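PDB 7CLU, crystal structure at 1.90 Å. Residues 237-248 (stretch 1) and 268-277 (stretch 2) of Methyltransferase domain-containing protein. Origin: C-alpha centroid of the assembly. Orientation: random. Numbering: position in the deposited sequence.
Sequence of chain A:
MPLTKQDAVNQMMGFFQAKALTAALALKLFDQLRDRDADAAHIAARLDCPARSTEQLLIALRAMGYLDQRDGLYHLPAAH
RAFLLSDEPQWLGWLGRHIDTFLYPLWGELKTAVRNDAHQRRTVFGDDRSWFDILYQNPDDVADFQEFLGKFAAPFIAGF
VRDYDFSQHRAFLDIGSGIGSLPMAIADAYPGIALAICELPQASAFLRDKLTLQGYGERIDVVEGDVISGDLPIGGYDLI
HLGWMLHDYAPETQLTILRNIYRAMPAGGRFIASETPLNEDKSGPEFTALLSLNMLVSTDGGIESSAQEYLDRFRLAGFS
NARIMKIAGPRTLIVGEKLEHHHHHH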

# COMPACT_ATOMS: atom_id res chain seq x y z
N TYR A 237 -23.74 16.14 -33.46
CA TYR A 237 -22.43 15.51 -33.40
C TYR A 237 -22.56 14.03 -33.73
O TYR A 237 -23.16 13.28 -32.96
N ASP A 238 -21.98 13.63 -34.87
CA ASP A 238 -22.10 12.24 -35.32
C ASP A 238 -21.12 11.30 -34.64
O ASP A 238 -21.23 10.08 -34.83
N LEU A 239 -20.19 11.81 -33.82
CA LEU A 239 -19.36 10.99 -32.95
C LEU A 239 -19.36 11.59 -31.55
O LEU A 239 -19.05 12.78 -31.38
N ILE A 240 -19.74 10.78 -30.55
CA ILE A 240 -19.79 11.20 -29.15
C ILE A 240 -18.93 10.25 -28.33
O ILE A 240 -19.01 9.03 -28.50
N HIS A 241 -18.15 10.81 -27.41
CA HIS A 241 -17.22 10.03 -26.61
C HIS A 241 -17.40 10.36 -25.14
O HIS A 241 -17.57 11.53 -24.78
N LEU A 242 -17.35 9.33 -24.31
CA LEU A 242 -17.44 9.46 -22.86
C LEU A 242 -16.20 8.79 -22.30
O LEU A 242 -16.05 7.56 -22.41
N GLY A 243 -15.30 9.58 -21.73
CA GLY A 243 -14.01 9.07 -21.33
C GLY A 243 -13.93 8.53 -19.91
O GLY A 243 -13.87 9.32 -18.96
N TRP A 244 -13.97 7.21 -19.75
CA TRP A 244 -13.64 6.53 -18.49
C TRP A 244 -14.52 6.99 -17.33
O TRP A 244 -14.04 7.22 -16.22
N MET A 245 -15.83 7.09 -17.58
CA MET A 245 -16.79 7.55 -16.58
C MET A 245 -17.75 6.47 -16.11
O MET A 245 -18.25 6.55 -14.99
N LEU A 246 -18.03 5.46 -16.93
CA LEU A 246 -19.08 4.51 -16.59
C LEU A 246 -18.75 3.79 -15.29
O LEU A 246 -19.62 3.62 -14.43
N HIS A 247 -17.49 3.37 -15.13
CA HIS A 247 -17.12 2.61 -13.94
C HIS A 247 -17.19 3.42 -12.66
O HIS A 247 -16.98 2.84 -11.58
N ASP A 248 -17.47 4.71 -12.73
CA ASP A 248 -17.68 5.50 -11.52
C ASP A 248 -19.06 5.26 -10.91
O ASP A 248 -19.29 5.67 -9.77
N GLY A 268 -28.39 7.69 -36.64
CA GLY A 268 -27.19 7.22 -37.30
C GLY A 268 -25.90 7.61 -36.63
O GLY A 268 -24.83 7.30 -37.17
N GLY A 269 -25.95 8.29 -35.48
CA GLY A 269 -24.74 8.71 -34.81
C GLY A 269 -24.00 7.55 -34.17
O GLY A 269 -24.55 6.47 -33.97
N ARG A 270 -22.73 7.80 -33.85
CA ARG A 270 -21.89 6.82 -33.18
C ARG A 270 -21.52 7.31 -31.78
O ARG A 270 -21.29 8.50 -31.57
N PHE A 271 -21.47 6.38 -30.83
CA PHE A 271 -21.06 6.70 -29.47
C PHE A 271 -19.96 5.75 -29.04
O PHE A 271 -20.01 4.55 -29.31
N ILE A 272 -18.94 6.29 -28.39
CA ILE A 272 -17.82 5.51 -27.89
C ILE A 272 -17.62 5.83 -26.42
O ILE A 272 -17.49 7.00 -26.06
N ALA A 273 -17.56 4.81 -25.58
CA ALA A 273 -17.07 4.96 -24.21
C ALA A 273 -15.70 4.31 -24.13
O ALA A 273 -15.55 3.17 -24.55
N SER A 274 -14.71 5.03 -23.60
CA SER A 274 -13.41 4.43 -23.33
C SER A 274 -13.39 3.97 -21.87
O SER A 274 -13.72 4.75 -20.98
N GLU A 275 -13.08 2.70 -21.65
CA GLU A 275 -13.03 2.13 -20.30
C GLU A 275 -11.83 1.20 -20.22
O GLU A 275 -11.14 0.95 -21.22
N THR A 276 -11.58 0.70 -19.00
CA THR A 276 -10.55 -0.30 -18.73
C THR A 276 -11.26 -1.54 -18.20
O THR A 276 -11.34 -1.75 -16.99
N PRO A 277 -11.77 -2.40 -19.08
CA PRO A 277 -12.56 -3.54 -18.61
C PRO A 277 -11.72 -4.60 -17.93
O PRO A 277 -10.52 -4.76 -18.20

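What frame do the side chains hang on? Strand 239-243 runs parallel to strand 270-275, and a ladder of backbone hydrogen bonds, such as Ile 272 N to Ile 240 O at 2.7 Å, keeps them in register. In each extended strand, neighbouring residues alternate between the two faces of the sheet, with Leu 239, His 241, Arg 270, Ile 272 and Ser 274 on one and Ile 240, Leu 242, Phe 271 and Ala 273 on the other.

How do the shapes fit on the face that carries Phe 271? The ring (chi1 t) brings its end nearer the neighbouring strand and fills the space beside Ile 240 and Leu 242. Its CD1 lies 3.9 Å from Ile 240 CG2, while its CZ reaches 3.6 Å from Leu 242 CB, which sits at the ring edge. Ile 240 (m, m) turns its end away. Farther along, Ala 273 is only a methyl bump, and Leu 246 (m, t), pointing toward the second stretch from beyond the strand, brings CD1 to 3.7 Å from Ala 273 CB.

What fills the face of Leu 239 and His 241? Leu 239 (t, p) bends inward, so that its CD1 meets Ile 272 CD1 at 3.7 Å and Arg 270 CG at 3.9 Å; the arginine uses its aliphatic stem here and leads its charged end away to partners elsewhere in the structure. His 241 (t) also leans across. At its ring edge, NE2 and Ser 274 OG form a short hydrogen bond of 2.6 Å. Gly 243 leaves a hollow for this pair: its CA is 3.3 Å from Ser 274 OG, and a CB there would be crowded by His 241 CE1.

How does the contact close at the C-terminal end of the strands? Glu 275 (m, m) folds its carboxylate against the start of the 3-10 segment, where OE2 accepts from Leu 246 N at 2.9 Å and OE1 from His 247 N at 3.3 Å. Trp 244 has an off-rotamer chi1 of -149°, and its ring edge faces the same carboxylate, with CD1 3.9 Å from Glu 275 OE1. Thr 276 (p) points toward the first stretch, bringing OG1 to 3.2 Å from Trp 244 NE1.

Where does water fill the remaining gaps? Water 3 donates to Glu 275 OE2 at 2.5 Å and to Leu 242 O at 2.7 Å, and its oxygen accepts from Met 245 N at 2.9 Å.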

# COMPACT_ATOMS: atom_id res chain seq x y z
CB TYR A 237 -21.77 15.73 -32.03
CG TYR A 237 -21.49 17.19 -31.81
CD1 TYR A 237 -20.31 17.76 -32.28
CD2 TYR A 237 -22.43 18.02 -31.22
CE1 TYR A 237 -20.06 19.11 -32.13
CE2 TYR A 237 -22.18 19.38 -31.06
CZ TYR A 237 -21.00 19.91 -31.52
OH TYR A 237 -20.74 21.26 -31.37
CB ASP A 238 -21.93 12.18 -36.85
CG ASP A 238 -20.63 12.81 -37.33
OD1 ASP A 238 -20.45 14.03 -37.15
OD2 ASP A 238 -19.79 12.10 -37.89
CB LEU A 239 -17.91 10.86 -33.46
CG LEU A 239 -16.96 9.99 -32.60
CD1 LEU A 239 -17.47 8.55 -32.44
CD2 LEU A 239 -15.55 9.99 -33.16
CB ILE A 240 -21.23 11.21 -28.60
CG1 ILE A 240 -22.14 12.08 -29.48
CG2 ILE A 240 -21.26 11.73 -27.17
CD1 ILE A 240 -21.96 13.53 -29.26
CB HIS A 241 -15.74 10.27 -27.00
CG HIS A 241 -14.77 9.61 -26.07
ND1 HIS A 241 -13.95 10.32 -25.21
CD2 HIS A 241 -14.53 8.30 -25.82
CE1 HIS A 241 -13.22 9.47 -24.51
NE2 HIS A 241 -13.55 8.24 -24.85
CB LEU A 242 -18.73 8.83 -22.33
CG LEU A 242 -18.97 8.89 -20.81
CD1 LEU A 242 -19.15 10.32 -20.37
CD2 LEU A 242 -20.18 8.06 -20.43
CB TRP A 244 -12.15 6.70 -18.17
CG TRP A 244 -11.57 5.56 -17.41
CD1 TRP A 244 -12.14 4.33 -17.21
CD2 TRP A 244 -10.33 5.55 -16.71
NE1 TRP A 244 -11.30 3.55 -16.45
CE2 TRP A 244 -10.19 4.27 -16.13
CE3 TRP A 244 -9.31 6.50 -16.53
CZ2 TRP A 244 -9.07 3.92 -15.36
CZ3 TRP A 244 -8.19 6.14 -15.78
CH2 TRP A 244 -8.08 4.86 -15.21
CB MET A 245 -17.61 8.74 -17.12
CG MET A 245 -18.66 9.30 -16.12
SD MET A 245 -19.64 10.71 -16.72
CE MET A 245 -18.31 11.82 -17.15
CB LEU A 246 -19.27 3.51 -17.73
CG LEU A 246 -19.74 4.11 -19.07
CD1 LEU A 246 -19.78 3.06 -20.17
CD2 LEU A 246 -21.10 4.77 -18.91
CB HIS A 247 -15.71 2.04 -14.12
CG HIS A 247 -14.63 3.07 -14.05
ND1 HIS A 247 -13.40 2.82 -13.47
CD2 HIS A 247 -14.58 4.34 -14.50
CE1 HIS A 247 -12.65 3.91 -13.56
NE2 HIS A 247 -13.34 4.84 -14.18
CB ASP A 248 -17.51 6.99 -11.82
CG ASP A 248 -16.12 7.32 -12.34
OD1 ASP A 248 -15.17 6.59 -12.01
OD2 ASP A 248 -15.98 8.31 -13.08
CB ARG A 270 -20.61 6.57 -33.98
CG ARG A 270 -19.70 5.49 -33.41
CD ARG A 270 -18.59 5.13 -34.39
NE ARG A 270 -19.11 4.30 -35.47
CZ ARG A 270 -18.43 3.95 -36.56
NH1 ARG A 270 -17.17 4.36 -36.75
NH2 ARG A 270 -19.02 3.18 -37.48
CB PHE A 271 -22.23 6.63 -28.48
CG PHE A 271 -21.81 6.70 -27.04
CD1 PHE A 271 -21.33 7.89 -26.49
CD2 PHE A 271 -21.85 5.58 -26.23
CE1 PHE A 271 -20.92 7.95 -25.18
CE2 PHE A 271 -21.44 5.64 -24.92
CZ PHE A 271 -20.97 6.83 -24.40
CB ILE A 272 -16.52 5.79 -28.66
CG1 ILE A 272 -16.69 5.57 -30.18
CG2 ILE A 272 -15.41 4.96 -28.07
CD1 ILE A 272 -15.38 5.81 -30.99
CB ALA A 273 -18.01 4.29 -23.22
CB SER A 274 -12.25 5.39 -23.62
OG SER A 274 -12.42 6.69 -23.07
CB GLU A 275 -14.32 1.37 -19.93
CG GLU A 275 -15.60 2.19 -19.97
CD GLU A 275 -15.80 3.02 -18.72
OE1 GLU A 275 -15.53 2.49 -17.62
OE2 GLU A 275 -16.22 4.19 -18.85
CB THR A 276 -9.51 0.19 -17.71
OG1 THR A 276 -10.17 0.53 -16.47
CG2 THR A 276 -8.75 1.40 -18.24
CB PRO A 277 -13.19 -4.09 -19.90
CG PRO A 277 -13.07 -2.96 -20.91
CD PRO A 277 -11.83 -2.23 -20.55
O HOH W 1 -23.32 10.56 -32.58
O HOH W 2 -21.86 8.27 -37.40
O HOH W 3 -16.85 6.18 -20.18
O HOH W 4 -13.29 1.35 -16.70